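Local coordinates for ArCE4A (Arthrobacter sp. AW19M34-1, PDB 5LFZ), which probably removes acetyl groups from N-acetylated sugar polymers as a metal-dependent deacetylase of carbohydrate esterase family 4, at residues D33-Y38 with K63-T68; F56-N61 with F84-I89; G80-D85 with I118-Y123; D88-T93 with A128-L133; G124-V129 with Y136-W141. One frame throughout, in Å; residues are numbered along the deposited sequence.

Contact 1: residues D33-Y38 with K63-T68; sequences DGPGEY and KKYPKT. With NI (nickel (II) ion), chain B.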
# COMPACT_ATOMS: atom_id res chain seq x y z
N ASP A 33 0.35 -0.02 7.27
CA ASP A 33 0.66 -0.01 8.71
C ASP A 33 1.58 -1.15 9.15
O ASP A 33 1.91 -1.26 10.34
CB ASP A 33 -0.60 -0.08 9.58
CG ASP A 33 -1.47 1.17 9.52
OD1 ASP A 33 -1.19 2.09 8.73
OD2 ASP A 33 -2.46 1.20 10.26
N GLY A 34 1.97 -2.01 8.21
CA GLY A 34 2.93 -3.05 8.50
C GLY A 34 4.35 -2.52 8.41
O GLY A 34 4.56 -1.31 8.31
N PRO A 35 5.34 -3.42 8.46
CA PRO A 35 5.19 -4.86 8.65
C PRO A 35 4.85 -5.24 10.10
O PRO A 35 5.03 -4.44 11.02
CB PRO A 35 6.56 -5.41 8.26
CG PRO A 35 7.50 -4.27 8.53
CD PRO A 35 6.74 -3.02 8.24
N GLY A 36 4.35 -6.45 10.27
CA GLY A 36 4.04 -6.95 11.60
C GLY A 36 4.03 -8.47 11.58
O GLY A 36 4.54 -9.09 10.65
N GLU A 37 3.43 -9.05 12.61
CA GLU A 37 3.49 -10.50 12.82
C GLU A 37 2.70 -11.29 11.78
O GLU A 37 2.88 -12.51 11.67
CB GLU A 37 2.97 -10.83 14.22
CG GLU A 37 1.50 -10.49 14.40
CD GLU A 37 1.07 -10.49 15.85
OE1 GLU A 37 0.80 -11.58 16.39
OE2 GLU A 37 1.01 -9.40 16.45
N TYR A 38 1.86 -10.61 11.01
CA TYR A 38 1.05 -11.30 10.01
C TYR A 38 1.57 -11.13 8.59
O TYR A 38 1.09 -11.79 7.67
CB TYR A 38 -0.41 -10.82 10.07
CG TYR A 38 -1.02 -10.88 11.45
CD1 TYR A 38 -1.44 -12.09 11.99
CD2 TYR A 38 -1.18 -9.73 12.20
CE1 TYR A 38 -2.00 -12.15 13.26
CE2 TYR A 38 -1.75 -9.78 13.47
CZ TYR A 38 -2.15 -10.99 13.99
OH TYR A 38 -2.71 -11.04 15.25
N LYS A 63 12.32 -1.16 10.97
CA LYS A 63 13.52 -1.49 11.74
C LYS A 63 13.55 -2.94 12.20
O LYS A 63 14.59 -3.60 12.15
CB LYS A 63 13.63 -0.57 12.96
CG LYS A 63 13.44 0.89 12.65
CD LYS A 63 14.78 1.58 12.47
CE LYS A 63 14.60 3.04 12.12
NZ LYS A 63 15.80 3.58 11.43
N LYS A 64 12.39 -3.43 12.64
CA LYS A 64 12.27 -4.76 13.20
C LYS A 64 12.13 -5.85 12.14
O LYS A 64 12.28 -7.03 12.43
CB LYS A 64 11.06 -4.82 14.14
CG LYS A 64 11.10 -3.82 15.28
CD LYS A 64 9.86 -3.94 16.16
CE LYS A 64 8.61 -3.58 15.38
NZ LYS A 64 7.40 -3.57 16.25
N TYR A 65 11.84 -5.45 10.90
CA TYR A 65 11.51 -6.42 9.86
C TYR A 65 12.32 -6.32 8.56
O TYR A 65 11.73 -6.27 7.48
CB TYR A 65 10.04 -6.28 9.50
CG TYR A 65 9.10 -6.89 10.51
CD1 TYR A 65 8.64 -6.15 11.59
CD2 TYR A 65 8.66 -8.20 10.37
CE1 TYR A 65 7.78 -6.70 12.51
CE2 TYR A 65 7.80 -8.75 11.28
CZ TYR A 65 7.37 -8.00 12.35
OH TYR A 65 6.51 -8.57 13.26
N PRO A 66 13.66 -6.33 8.65
CA PRO A 66 14.45 -6.15 7.43
C PRO A 66 14.30 -7.30 6.43
O PRO A 66 14.18 -7.06 5.23
CB PRO A 66 15.89 -6.07 7.94
CG PRO A 66 15.86 -6.83 9.23
CD PRO A 66 14.52 -6.52 9.83
N LYS A 67 14.28 -8.54 6.91
CA LYS A 67 14.17 -9.68 6.01
C LYS A 67 12.81 -9.73 5.32
O LYS A 67 12.71 -10.14 4.16
CB LYS A 67 14.44 -10.98 6.78
CG LYS A 67 15.76 -10.95 7.54
CD LYS A 67 16.04 -12.25 8.28
CE LYS A 67 17.20 -12.09 9.25
NZ LYS A 67 18.35 -11.38 8.63
N THR A 68 11.78 -9.29 6.03
CA THR A 68 10.44 -9.25 5.46
C THR A 68 10.33 -8.20 4.35
O THR A 68 9.67 -8.43 3.34
CB THR A 68 9.38 -8.99 6.56
OG1 THR A 68 9.47 -10.03 7.55
CG2 THR A 68 7.98 -9.00 5.98
NI NI B . -2.31 3.78 8.35
O HOH W 1 -3.87 3.14 9.59
O HOH W 2 -3.70 3.38 7.06
O HOH W 3 -3.55 5.46 7.84
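Pro35 sits over one face of the Tyr65 ring, and the tight part of the contact runs from this proline, at Tyr65 CB, to Gly36, at the hydroxyl. Pro35 CG comes within 3.4 Å of Tyr65 CB, and Pro35 CB makes a CH-pi contact 4.1 Å from the ring centroid. The two side chains slide past each other in opposite directions. Chi1 of Tyr65 (-76°) puts CG anti to the carbonyl carbon, against Pro35. At the far end of the ring, Tyr65 OH lies 3.0 Å from Gly36 C. In this NodB-type deacetylase fold the loop 33-38, with a cis peptide bond before Pro35, leaves strand 26-32 of the parallel sheet, and Tyr65 is the N-cap residue of helix 66-74. The loop also carries a metal ligand. Asp33 OD1 binds the nickel ion at 2.1 Å; His82 and His86 are the other protein ligands. A nickel-bound water donates to Asp33 OD2. Toward solvent the packing loosens: the exposed Glu37 side chain approaches Tyr65 OH no closer than 4.3 Å, at CB.

Contact 2: residues F56-N61 with F84-I89; sequences FVLGKN and FDHKDI. With NI (nickel (II) ion), chain B.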
# COMPACT_ATOMS: atom_id res chain seq x y z
N PHE A 56 2.37 -0.18 2.14
CA PHE A 56 2.74 1.13 2.67
C PHE A 56 3.18 0.96 4.11
O PHE A 56 2.36 0.85 5.03
CB PHE A 56 1.59 2.11 2.53
CG PHE A 56 1.30 2.47 1.10
CD1 PHE A 56 0.35 1.78 0.37
CD2 PHE A 56 2.02 3.48 0.48
CE1 PHE A 56 0.10 2.11 -0.95
CE2 PHE A 56 1.78 3.82 -0.83
CZ PHE A 56 0.82 3.13 -1.56
N VAL A 57 4.49 0.95 4.31
CA VAL A 57 5.05 0.53 5.58
C VAL A 57 5.31 1.68 6.55
O VAL A 57 5.63 2.80 6.15
CB VAL A 57 6.37 -0.25 5.37
CG1 VAL A 57 6.10 -1.52 4.61
CG2 VAL A 57 7.41 0.61 4.64
N LEU A 58 5.17 1.38 7.84
CA LEU A 58 5.53 2.33 8.89
C LEU A 58 7.01 2.20 9.22
O LEU A 58 7.47 1.12 9.57
CB LEU A 58 4.69 2.09 10.14
CG LEU A 58 3.29 2.67 10.11
CD1 LEU A 58 2.48 2.21 11.31
CD2 LEU A 58 3.37 4.19 10.08
N GLY A 59 7.75 3.30 9.10
CA GLY A 59 9.19 3.28 9.32
C GLY A 59 9.59 2.69 10.66
O GLY A 59 10.58 1.95 10.74
N LYS A 60 8.83 2.99 11.70
CA LYS A 60 9.11 2.47 13.04
C LYS A 60 9.07 0.94 13.05
O LYS A 60 9.82 0.30 13.79
CB LYS A 60 8.11 3.04 14.05
CG LYS A 60 6.67 2.62 13.80
CD LYS A 60 5.69 3.23 14.78
CE LYS A 60 4.26 2.80 14.45
NZ LYS A 60 3.25 3.40 15.35
N ASN A 61 8.20 0.37 12.23
CA ASN A 61 8.02 -1.08 12.15
C ASN A 61 9.08 -1.73 11.29
O ASN A 61 9.42 -2.90 11.46
CB ASN A 61 6.64 -1.44 11.60
CG ASN A 61 5.51 -1.19 12.58
OD1 ASN A 61 5.74 -0.99 13.78
ND2 ASN A 61 4.28 -1.23 12.09
N PHE A 84 6.82 7.55 9.40
CA PHE A 84 7.61 6.79 10.37
C PHE A 84 6.77 6.29 11.54
O PHE A 84 6.81 5.11 11.87
CB PHE A 84 8.77 7.63 10.91
CG PHE A 84 9.78 6.81 11.67
CD1 PHE A 84 9.75 6.76 13.05
CD2 PHE A 84 10.74 6.08 10.99
CE1 PHE A 84 10.67 6.00 13.75
CE2 PHE A 84 11.67 5.31 11.68
CZ PHE A 84 11.63 5.28 13.07
N ASP A 85 6.01 7.19 12.16
CA ASP A 85 5.23 6.80 13.34
C ASP A 85 3.74 7.11 13.19
O ASP A 85 3.05 7.32 14.19
CB ASP A 85 5.80 7.48 14.58
CG ASP A 85 6.09 8.93 14.34
OD1 ASP A 85 5.27 9.58 13.67
OD2 ASP A 85 7.15 9.42 14.79
N HIS A 86 3.27 7.15 11.95
CA HIS A 86 1.85 7.23 11.62
C HIS A 86 1.16 8.49 12.14
O HIS A 86 0.02 8.44 12.59
CB HIS A 86 1.09 5.99 12.13
CG HIS A 86 -0.14 5.67 11.35
ND1 HIS A 86 -1.37 6.23 11.62
CD2 HIS A 86 -0.33 4.85 10.28
CE1 HIS A 86 -2.26 5.77 10.76
NE2 HIS A 86 -1.66 4.93 9.94
N LYS A 87 1.85 9.61 12.06
CA LYS A 87 1.24 10.88 12.43
C LYS A 87 0.56 11.52 11.21
O LYS A 87 1.05 11.42 10.09
CB LYS A 87 2.28 11.83 13.03
CG LYS A 87 2.80 11.36 14.39
CD LYS A 87 3.94 12.22 14.91
CE LYS A 87 4.50 11.64 16.20
NZ LYS A 87 5.59 12.46 16.80
N ASP A 88 -0.58 12.15 11.46
CA ASP A 88 -1.24 13.00 10.47
C ASP A 88 -0.26 14.10 10.08
O ASP A 88 0.11 14.92 10.91
CB ASP A 88 -2.53 13.58 11.09
CG ASP A 88 -3.32 14.47 10.13
OD1 ASP A 88 -2.76 15.02 9.16
OD2 ASP A 88 -4.53 14.66 10.40
N ILE A 89 0.16 14.12 8.81
CA ILE A 89 1.22 15.03 8.39
C ILE A 89 0.75 16.48 8.44
O ILE A 89 1.58 17.39 8.50
CB ILE A 89 1.74 14.73 6.97
CG1 ILE A 89 0.69 15.07 5.92
CG2 ILE A 89 2.20 13.29 6.85
CD1 ILE A 89 1.18 14.92 4.50
NI NI B . -2.31 3.78 8.35
O HOH W 2 -3.70 3.38 7.06
O HOH W 3 -3.55 5.46 7.84
O HOH W 1 -3.87 3.14 9.59
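Lys60 N donates to Phe84 O (2.9 Å, N-H...O angle 159°), the hydrogen bond that joins the first turn of helix 59-62 to the loop 84-89. Aromatic packing reinforces it. With CG anti to the backbone N (chi1 -167°), the Phe84 ring lies against the same turn: Lys60 N is 3.6 Å above its plane, over the centre, and Phe84 CE2 is 3.5 Å from Gly59 C. A side chain on Gly59 would clash with Phe84 CD2. An alanine at Phe84 would probably open a gap beside the Gly59-Lys60 peptide and strip its aromatic cover. Aliphatic contacts supply the rest. Leu58 CD2 meets His86 CB at 3.6 Å and lies at the edge of the imidazole, in its plane, while Lys60 CD passes 3.9 Å from Asp85 CA. His86, second histidine of the family's H-(S/T)-x-x-H motif, binds the nickel through NE2 at 2.1 Å. Across this contact the grip is therefore backbone and apolar, not ionic: Lys60 NZ and Asp85 OD1 stay 6.7 Å apart.

Contact 3: residues G80-D85 with I118-Y123; sequences GSHTFD and ILRPPY. With NI (nickel (II) ion), chain B.
The His82 imidazole meets Arg120 O at its edge, near the ring plane, while Pro121 C and Pro122 CA approach the ring obliquely. Another edge atom, NE2, binds the nickel ion at 2.1 Å. The His82 ring also meets that of His86, their planes at about 80°, and the Tyr123 ring packs edge-to-face with His86. Two motifs of the NodB-type deacetylase fold come together here: His82 opens the H-(S/T)-x-x-H metal motif, and residues 120-123 match the family's R-x-P-Y motif. His82 CG is anti to the backbone N (chi1 -158°), and His82 ND1 donates to Arg120 O at 2.9 Å from above the carbonyl plane, 48° out of it. That bond limits rotation of the imidazole and leaves NE2 facing the metal. Arg120 is a second-shell residue, itself fixed by a salt bridge to Asp32 and by bonds to the carbonyls of Val139 and Leu140. The backbones are joined by a single beta bridge between Ser81 and Leu119: Ser81 N donates to Ile118 O at 3.0 Å, and Arg120 N reaches Ser81 O at 2.8 Å, nearly along the C=O axis. At the end of strand 78-81, Ser81 OG accepts from Thr83 N in an ST turn. Thr83 and Pro122 meet tip to tip, Thr83 OG1 3.5 Å from Pro122 CG. On the metal side, Tyr123 N donates to one of the three nickel-bound waters at 2.9 Å.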
# COMPACT_ATOMS: atom_id res chain seq x y z
N GLY A 80 5.92 1.12 -0.35
CA GLY A 80 5.64 2.54 -0.26
C GLY A 80 5.86 3.04 1.16
O GLY A 80 5.95 2.24 2.09
N SER A 81 5.96 4.35 1.33
CA SER A 81 6.10 4.93 2.66
C SER A 81 4.74 5.27 3.27
O SER A 81 3.86 5.79 2.58
CB SER A 81 6.96 6.20 2.60
OG SER A 81 6.93 6.89 3.83
N HIS A 82 4.58 4.97 4.56
CA HIS A 82 3.39 5.38 5.30
C HIS A 82 3.78 6.32 6.44
O HIS A 82 3.05 6.45 7.42
CB HIS A 82 2.66 4.14 5.85
CG HIS A 82 1.21 4.36 6.18
ND1 HIS A 82 0.41 5.25 5.50
CD2 HIS A 82 0.42 3.77 7.10
CE1 HIS A 82 -0.82 5.20 6.00
NE2 HIS A 82 -0.84 4.31 6.98
N THR A 83 4.92 7.01 6.26
CA THR A 83 5.63 7.81 7.29
C THR A 83 6.21 6.92 8.40
O THR A 83 6.14 5.69 8.33
CB THR A 83 4.75 8.91 7.94
OG1 THR A 83 3.84 8.34 8.90
CG2 THR A 83 3.98 9.69 6.88
N PHE A 84 6.82 7.55 9.40
CA PHE A 84 7.61 6.79 10.37
C PHE A 84 6.77 6.29 11.54
O PHE A 84 6.81 5.11 11.87
CB PHE A 84 8.77 7.63 10.91
CG PHE A 84 9.78 6.81 11.67
CD1 PHE A 84 9.75 6.76 13.05
CD2 PHE A 84 10.74 6.08 10.99
CE1 PHE A 84 10.67 6.00 13.75
CE2 PHE A 84 11.67 5.31 11.68
CZ PHE A 84 11.63 5.28 13.07
N ASP A 85 6.01 7.19 12.16
CA ASP A 85 5.23 6.80 13.34
C ASP A 85 3.74 7.11 13.19
O ASP A 85 3.05 7.32 14.19
CB ASP A 85 5.80 7.48 14.58
CG ASP A 85 6.09 8.93 14.34
OD1 ASP A 85 5.27 9.58 13.67
OD2 ASP A 85 7.15 9.42 14.79
N ILE A 118 6.62 6.05 -3.74
CA ILE A 118 5.27 6.52 -3.45
C ILE A 118 5.08 6.64 -1.94
O ILE A 118 5.76 5.96 -1.17
CB ILE A 118 4.19 5.56 -4.02
CG1 ILE A 118 4.43 4.14 -3.50
CG2 ILE A 118 4.22 5.56 -5.54
CD1 ILE A 118 3.46 3.10 -4.06
N LEU A 119 4.16 7.51 -1.52
CA LEU A 119 3.86 7.68 -0.10
C LEU A 119 2.35 7.77 0.07
O LEU A 119 1.67 8.40 -0.73
CB LEU A 119 4.55 8.93 0.46
CG LEU A 119 4.37 9.26 1.95
CD1 LEU A 119 5.62 9.93 2.51
CD2 LEU A 119 3.14 10.14 2.21
N ARG A 120 1.84 7.14 1.12
CA ARG A 120 0.43 7.26 1.48
C ARG A 120 0.34 7.98 2.82
O ARG A 120 0.96 7.55 3.80
CB ARG A 120 -0.24 5.89 1.56
CG ARG A 120 -1.66 5.94 2.08
CD ARG A 120 -2.33 4.60 1.95
NE ARG A 120 -2.78 4.31 0.58
CZ ARG A 120 -3.10 3.09 0.16
NH1 ARG A 120 -3.00 2.07 1.00
NH2 ARG A 120 -3.51 2.89 -1.09
N PRO A 121 -0.37 9.10 2.87
CA PRO A 121 -0.43 9.85 4.12
C PRO A 121 -1.36 9.17 5.12
O PRO A 121 -2.45 8.74 4.73
CB PRO A 121 -0.98 11.21 3.70
CG PRO A 121 -1.82 10.91 2.50
CD PRO A 121 -1.12 9.77 1.79
N PRO A 122 -0.93 9.04 6.38
CA PRO A 122 -1.78 8.47 7.43
C PRO A 122 -3.17 9.11 7.48
O PRO A 122 -3.29 10.33 7.37
CB PRO A 122 -0.99 8.78 8.71
CG PRO A 122 0.43 8.73 8.26
CD PRO A 122 0.42 9.34 6.87
N TYR A 123 -4.19 8.27 7.61
CA TYR A 123 -5.59 8.71 7.71
C TYR A 123 -6.07 9.39 6.43
O TYR A 123 -7.17 9.94 6.40
CB TYR A 123 -5.78 9.64 8.92
CG TYR A 123 -5.12 9.12 10.17
CD1 TYR A 123 -5.67 8.05 10.88
CD2 TYR A 123 -3.94 9.68 10.64
CE1 TYR A 123 -5.05 7.56 12.02
CE2 TYR A 123 -3.32 9.19 11.78
CZ TYR A 123 -3.88 8.14 12.47
OH TYR A 123 -3.26 7.66 13.60
NI NI B . -2.31 3.78 8.35
O HOH W 3 -3.55 5.46 7.84
O HOH W 2 -3.70 3.38 7.06
O HOH W 1 -3.87 3.14 9.59

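Contact 4: residues D88-T93 with A128-L133; sequences DITKLT and AVYDRL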
# COMPACT_ATOMS: atom_id res chain seq x y z
N ASP A 88 -0.58 12.15 11.46
CA ASP A 88 -1.24 13.00 10.47
C ASP A 88 -0.26 14.10 10.08
O ASP A 88 0.11 14.92 10.91
CB ASP A 88 -2.53 13.58 11.09
CG ASP A 88 -3.32 14.47 10.13
OD1 ASP A 88 -2.76 15.02 9.16
OD2 ASP A 88 -4.53 14.66 10.40
N ILE A 89 0.16 14.12 8.81
CA ILE A 89 1.22 15.03 8.39
C ILE A 89 0.75 16.48 8.44
O ILE A 89 1.58 17.39 8.50
CB ILE A 89 1.74 14.73 6.97
CG1 ILE A 89 0.69 15.07 5.92
CG2 ILE A 89 2.20 13.29 6.85
CD1 ILE A 89 1.18 14.92 4.50
N THR A 90 -0.56 16.70 8.41
CA THR A 90 -1.08 18.07 8.43
C THR A 90 -0.99 18.68 9.82
O THR A 90 -1.23 19.87 10.01
CB THR A 90 -2.54 18.15 7.94
OG1 THR A 90 -3.41 17.57 8.92
CG2 THR A 90 -2.71 17.43 6.61
N LYS A 91 -0.63 17.85 10.80
CA LYS A 91 -0.41 18.33 12.16
C LYS A 91 1.02 18.80 12.37
O LYS A 91 1.36 19.33 13.42
CB LYS A 91 -0.70 17.23 13.19
CG LYS A 91 -2.13 16.73 13.27
CD LYS A 91 -2.21 15.69 14.37
CE LYS A 91 -3.53 14.94 14.39
NZ LYS A 91 -3.48 13.83 15.38
N LEU A 92 1.87 18.59 11.36
CA LEU A 92 3.31 18.76 11.56
C LEU A 92 3.89 20.01 10.93
O LEU A 92 3.29 20.64 10.05
CB LEU A 92 4.05 17.54 11.02
CG LEU A 92 3.60 16.19 11.59
CD1 LEU A 92 4.39 15.07 10.96
CD2 LEU A 92 3.75 16.18 13.11
N THR A 93 5.08 20.37 11.41
CA THR A 93 5.87 21.44 10.82
C THR A 93 6.58 20.94 9.58
O THR A 93 6.54 19.76 9.26
CB THR A 93 6.90 21.98 11.82
OG1 THR A 93 7.81 20.93 12.18
CG2 THR A 93 6.23 22.52 13.07
N ALA A 128 -2.27 20.66 -0.11
CA ALA A 128 -1.29 21.17 -1.07
C ALA A 128 -0.07 21.80 -0.41
O ALA A 128 1.05 21.63 -0.89
CB ALA A 128 -1.96 22.18 -2.00
N VAL A 129 -0.29 22.52 0.68
CA VAL A 129 0.81 23.21 1.36
C VAL A 129 1.76 22.21 2.04
O VAL A 129 2.95 22.50 2.21
CB VAL A 129 0.27 24.23 2.40
CG1 VAL A 129 -0.39 23.52 3.57
CG2 VAL A 129 1.38 25.15 2.88
N TYR A 130 1.26 21.03 2.39
CA TYR A 130 2.09 20.00 3.00
C TYR A 130 2.67 19.08 1.94
O TYR A 130 3.83 18.68 2.02
CB TYR A 130 1.28 19.17 4.01
CG TYR A 130 0.47 20.01 4.97
CD1 TYR A 130 1.06 20.58 6.09
CD2 TYR A 130 -0.89 20.22 4.77
CE1 TYR A 130 0.33 21.35 6.97
CE2 TYR A 130 -1.63 20.98 5.65
CZ TYR A 130 -1.01 21.54 6.75
OH TYR A 130 -1.75 22.30 7.63
N ASP A 131 1.86 18.74 0.95
CA ASP A 131 2.22 17.74 -0.05
C ASP A 131 3.44 18.16 -0.86
O ASP A 131 4.21 17.31 -1.32
CB ASP A 131 1.04 17.47 -0.99
CG ASP A 131 -0.21 17.05 -0.24
OD1 ASP A 131 -0.11 16.72 0.96
OD2 ASP A 131 -1.30 17.06 -0.85
N ARG A 132 3.63 19.46 -1.00
CA ARG A 132 4.75 19.99 -1.77
C ARG A 132 6.10 19.59 -1.16
O ARG A 132 7.14 19.66 -1.82
CB ARG A 132 4.65 21.52 -1.86
CG ARG A 132 4.96 22.22 -0.56
CD ARG A 132 4.35 23.61 -0.51
NE ARG A 132 4.70 24.29 0.73
CZ ARG A 132 5.76 25.07 0.87
NH1 ARG A 132 6.56 25.28 -0.17
NH2 ARG A 132 6.02 25.66 2.03
N LEU A 133 6.08 19.16 0.10
CA LEU A 133 7.29 18.74 0.80
C LEU A 133 7.58 17.25 0.63
O LEU A 133 8.61 16.76 1.08
CB LEU A 133 7.17 19.07 2.29
CG LEU A 133 6.97 20.54 2.64
CD1 LEU A 133 6.89 20.72 4.15
CD2 LEU A 133 8.10 21.37 2.04
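Thr90 lies across one face of the Tyr130 ring, the two side chains crossing at about a right angle. The main interaction is CH-pi: Thr90 CA stands 3.8 Å from the ring centroid, 10° off the ring normal, with Thr90 CG2 3.8 Å from Tyr130 CD2. The opposite face is taken by Val129 CG1, offset toward the rim, so the ring is held between its own helix neighbour and the loop. Tyr130 CG is anti to the carbonyl carbon (chi1 -48°), which starts the side chain out from the short helix 128-131 toward the turn 89-91. Apolar packing is thinner: Ile89 CD1 lies 4.3 Å from Tyr130 CB, and Ile97 of helix 94-112 touches both Tyr130 and Leu92. The clear polar bonds run within each side. The bond from Thr90 N to Asp88 OD1 (2.9 Å) closes an Asx turn, and Thr90 OG1 adds a second bond to Asp88 OD1 at 2.6 Å, from the same face of the carboxylate; together they fix Thr90 under the ring. Opposite, Asp131 binds Gly127 N and His126 ND1 with its two oxygens. A serine in place of Tyr130 would probably leave Thr90 and Val129 CG1 without the ring between them and open a gap beside Ile97. The result is a joint that rests mainly on CH-pi and apolar contact, its geometry set by local hydrogen bonds within each partner.

Contact 5: residues G124-V129 with Y136-W141; sequences GAHGAV and YPLVLW
Gly124 CA rests on two side chains of the segment 136-141, 3.7 Å from Leu140 CD1 and 3.6 Å from Trp141 CH2. A side chain on Gly124 would clash with Trp141 CH2, and the positive phi of 72° by itself favours glycine. Next along the loop, His126 CB meets Leu138 CD2 at 3.8 Å, the two side chains crossing obliquely, while His126 NE2 stays 4.3 Å from Leu140 CD2. The contact is van der Waals, with Leu138 and Leu140 both directed at the loop. In the fold, strand 138-139 pairs in parallel with strand 214-215, near the C-terminus of the chain, and Ala214 packs against His126, Leu138 and Leu140 alike. The loop 124-127 comes straight after the R-x-P-Y motif and leads into helix 128-131, for which Gly127 is the N-cap residue. A second shell sets the first. His126 CG sits between the backbone N and the carbonyl carbon (chi1 72°), and His126 ND1 is bonded to Asp131 OD2, so the turn of the imidazole is fixed from the helix; Gly124 O lies at its edge, in plane. Arg120 grips the other segment through Val139 O and Leu140 O. Trp141, whose side chain comes to about 7 Å from the nickel ion, also rests on Ile169 and Leu171 of strand 168-173.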
# COMPACT_ATOMS: atom_id res chain seq x y z
N GLY A 124 -5.25 9.34 5.38
CA GLY A 124 -5.57 10.00 4.13
C GLY A 124 -5.46 11.51 4.20
O GLY A 124 -5.85 12.22 3.27
N ALA A 125 -4.91 12.01 5.30
CA ALA A 125 -4.89 13.44 5.56
C ALA A 125 -3.71 14.10 4.86
O ALA A 125 -2.57 13.71 5.05
CB ALA A 125 -4.82 13.71 7.06
N HIS A 126 -4.02 15.11 4.04
CA HIS A 126 -2.99 15.83 3.29
C HIS A 126 -3.52 17.18 2.85
O HIS A 126 -4.68 17.51 3.09
CB HIS A 126 -2.52 15.01 2.09
CG HIS A 126 -3.54 14.93 0.99
ND1 HIS A 126 -3.44 15.66 -0.17
CD2 HIS A 126 -4.69 14.21 0.89
CE1 HIS A 126 -4.48 15.40 -0.94
NE2 HIS A 126 -5.25 14.52 -0.33
N GLY A 127 -2.67 17.97 2.21
CA GLY A 127 -3.06 19.29 1.73
C GLY A 127 -1.93 19.86 0.91
O GLY A 127 -0.77 19.59 1.19
N ALA A 128 -2.27 20.66 -0.11
CA ALA A 128 -1.29 21.17 -1.07
C ALA A 128 -0.07 21.80 -0.41
O ALA A 128 1.05 21.63 -0.89
CB ALA A 128 -1.96 22.18 -2.00
N VAL A 129 -0.29 22.52 0.68
CA VAL A 129 0.81 23.21 1.36
C VAL A 129 1.76 22.21 2.04
O VAL A 129 2.95 22.50 2.21
CB VAL A 129 0.27 24.23 2.40
CG1 VAL A 129 -0.39 23.52 3.57
CG2 VAL A 129 1.38 25.15 2.88
N TYR A 136 7.47 12.23 -3.36
CA TYR A 136 6.83 11.10 -4.04
C TYR A 136 5.37 11.44 -4.35
O TYR A 136 4.78 12.29 -3.69
CB TYR A 136 6.89 9.84 -3.16
CG TYR A 136 8.24 9.56 -2.55
CD1 TYR A 136 9.35 9.35 -3.34
CD2 TYR A 136 8.40 9.50 -1.16
CE1 TYR A 136 10.59 9.10 -2.80
CE2 TYR A 136 9.65 9.25 -0.60
CZ TYR A 136 10.74 9.05 -1.43
OH TYR A 136 12.00 8.81 -0.91
N PRO A 137 4.79 10.77 -5.36
CA PRO A 137 3.34 10.89 -5.50
C PRO A 137 2.63 10.43 -4.23
O PRO A 137 3.09 9.49 -3.58
CB PRO A 137 3.02 9.94 -6.67
CG PRO A 137 4.32 9.80 -7.42
CD PRO A 137 5.38 9.88 -6.37
N LEU A 138 1.55 11.11 -3.87
CA LEU A 138 0.74 10.68 -2.74
C LEU A 138 -0.33 9.71 -3.25
O LEU A 138 -1.13 10.05 -4.12
CB LEU A 138 0.10 11.87 -2.03
CG LEU A 138 1.01 12.75 -1.17
CD1 LEU A 138 1.87 13.68 -2.03
CD2 LEU A 138 0.20 13.55 -0.17
N VAL A 139 -0.34 8.50 -2.70
CA VAL A 139 -1.28 7.50 -3.18
C VAL A 139 -2.35 7.22 -2.13
O VAL A 139 -2.06 6.69 -1.05
CB VAL A 139 -0.55 6.19 -3.54
CG1 VAL A 139 -1.55 5.14 -4.03
CG2 VAL A 139 0.53 6.47 -4.59
N LEU A 140 -3.58 7.60 -2.44
CA LEU A 140 -4.71 7.31 -1.57
C LEU A 140 -5.38 6.03 -2.06
O LEU A 140 -4.70 5.04 -2.34
CB LEU A 140 -5.70 8.48 -1.54
CG LEU A 140 -5.26 9.74 -0.79
CD1 LEU A 140 -4.68 9.40 0.58
CD2 LEU A 140 -4.27 10.55 -1.59
N TRP A 141 -6.71 6.05 -2.16
CA TRP A 141 -7.49 4.85 -2.48
C TRP A 141 -8.91 5.22 -2.89
O TRP A 141 -9.40 6.30 -2.55
CB TRP A 141 -7.53 3.90 -1.28
CG TRP A 141 -8.17 4.53 -0.07
CD1 TRP A 141 -9.51 4.52 0.25
CD2 TRP A 141 -7.51 5.26 0.96
NE1 TRP A 141 -9.71 5.21 1.42
CE2 TRP A 141 -8.50 5.68 1.88
CE3 TRP A 141 -6.18 5.61 1.20
CZ2 TRP A 141 -8.19 6.41 3.02
CZ3 TRP A 141 -5.88 6.35 2.33
CH2 TRP A 141 -6.88 6.74 3.23

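Contact 3 is the buried one, all nine of its touching residues being buried; the others are partly buried, and contact 4, whose centre lies about 20 Å from that of the chain, is the most peripheral. Contacts 1, 2 and 3 each bring one protein ligand to the same nickel ion, and contacts 2 and 3 share Phe84 and Asp85 and use neighbouring strands 54-57 and 78-81. Contacts 4 and 5 both use helix 128-131, while Arg120 ties contact 3 to contact 5. Backbone hydrogen bonds cross contacts 2 and 3, near the sheet; in contacts 1 and 4 a tyrosine ring packs on a loop residue through CH-pi contact, and contact 5 is van der Waals packing of leucine and tryptophan on a loop.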